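Local coordinates for protein adenylyltransferase MntA (Aphanizomenon flos-aquae 2012/KM1/D3, PDB 7AE2) that neutralises the toxin HepT, as the antitoxin of a type VII toxin-antitoxin pair, mostly by transferring two AMP groups in succession from ATP to a tyrosine of the toxin, at residues N140-N143 with F144-R147. Numbering follows the deposited sequence.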
# COMPACT_ATOMS: atom_id res chain seq x y z
N ASN B 140 7.70 27.01 -6.44
CA ASN B 140 7.75 26.25 -5.20
C ASN B 140 8.84 25.19 -5.26
O ASN B 140 9.57 24.98 -4.28
CB ASN B 140 6.39 25.62 -4.92
CG ASN B 140 6.27 25.06 -3.51
OD1 ASN B 140 6.87 24.03 -3.19
ND2 ASN B 140 5.49 25.73 -2.67
N ILE B 141 8.96 24.51 -6.40
CA ILE B 141 10.00 23.49 -6.56
C ILE B 141 11.39 24.13 -6.52
O ILE B 141 12.30 23.63 -5.86
CB ILE B 141 9.77 22.71 -7.87
CG1 ILE B 141 8.47 21.91 -7.79
CG2 ILE B 141 10.95 21.78 -8.16
CD1 ILE B 141 8.00 21.37 -9.12
N GLU B 142 11.56 25.26 -7.22
CA GLU B 142 12.86 25.92 -7.23
C GLU B 142 13.24 26.42 -5.84
O GLU B 142 14.42 26.36 -5.46
CB GLU B 142 12.86 27.08 -8.23
CG GLU B 142 14.19 27.81 -8.34
CD GLU B 142 15.34 26.90 -8.75
OE1 GLU B 142 15.11 25.99 -9.59
OE2 GLU B 142 16.46 27.08 -8.24
N ASN B 143 12.27 26.90 -5.07
CA ASN B 143 12.55 27.31 -3.70
C ASN B 143 12.97 26.13 -2.84
O ASN B 143 13.88 26.26 -2.01
CB ASN B 143 11.32 28.00 -3.10
CG ASN B 143 11.42 28.15 -1.59
OD1 ASN B 143 10.90 27.33 -0.83
ND2 ASN B 143 12.11 29.19 -1.15
N PHE B 144 12.32 24.98 -3.02
CA PHE B 144 12.75 23.77 -2.32
C PHE B 144 14.19 23.43 -2.65
O PHE B 144 14.99 23.12 -1.76
CB PHE B 144 11.82 22.61 -2.68
CG PHE B 144 12.36 21.26 -2.29
CD1 PHE B 144 12.14 20.75 -1.02
CD2 PHE B 144 13.08 20.50 -3.19
CE1 PHE B 144 12.64 19.52 -0.65
CE2 PHE B 144 13.59 19.26 -2.83
CZ PHE B 144 13.37 18.77 -1.56
N LEU B 145 14.55 23.47 -3.94
CA LEU B 145 15.90 23.11 -4.35
C LEU B 145 16.93 24.06 -3.76
O LEU B 145 18.03 23.64 -3.39
CB LEU B 145 15.99 23.08 -5.87
CG LEU B 145 15.10 22.05 -6.57
CD1 LEU B 145 15.07 22.28 -8.07
CD2 LEU B 145 15.56 20.63 -6.25
N GLN B 146 16.59 25.35 -3.66
CA GLN B 146 17.52 26.32 -3.09
C GLN B 146 17.70 26.09 -1.59
O GLN B 146 18.82 26.19 -1.07
CB GLN B 146 17.04 27.74 -3.35
CG GLN B 146 17.01 28.13 -4.81
CD GLN B 146 16.54 29.56 -5.03
OE1 GLN B 146 16.43 30.34 -4.08
NE2 GLN B 146 16.24 29.90 -6.28
N ARG B 147 16.61 25.81 -0.87
CA ARG B 147 16.71 25.60 0.57
C ARG B 147 17.54 24.36 0.89
O ARG B 147 18.31 24.36 1.86
CB ARG B 147 15.32 25.49 1.19
CG ARG B 147 14.53 26.80 1.20
CD ARG B 147 13.21 26.66 1.96
NE ARG B 147 12.21 25.89 1.22
CZ ARG B 147 11.86 24.64 1.50
NH1 ARG B 147 12.43 24.00 2.51
NH2 ARG B 147 10.94 24.03 0.77
O HOH W 1 9.30 25.15 -1.41
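R147 reaches back one helical turn to N143. CB and CG pass over the backbone carbonyl of N143, CG lying 3.3 Å from N143 O, while CD moves on toward the side-chain oxygen. The chain then bends (chi3 -73°), which turns NE onto N143 OD1 in a nearly straight hydrogen bond of 2.8 Å. The oxygen lies in the guanidinium plane, yet NE comes to it from above the amide plane, 42° out. At the tip, NH2 donates to a water, 2.9 Å from its oxygen; the same water lies within hydrogen-bonding distance of N143 OD1 and of N140 O, one turn earlier, and can link the arginine to both. Outside this helix, R147 NH2 is also salt-bridged to an acidic side chain on the chain of another protein in the assembly, consistent with the toxin HepT.

All of this sits near the C-terminal end of the long helix 127-148, well away from the nucleotidyltransferase active site. The i to i+4 bonds of an alpha-helix run through it, from F144 N to N140 O and on to R147 N to N143 O. On another face, E142 bends at chi2 and brings OE2 to Q146 NE2, a weak hydrogen bond of 3.4 Å with carboxylate and amide planes 59° apart. I141 and L145 lie side by side, CG2 of I141 4.2 Å from CD1 of L145. Both residues are buried, as is F144, and all three pack on the other protein's chain; the F144 ring also meets that of W148.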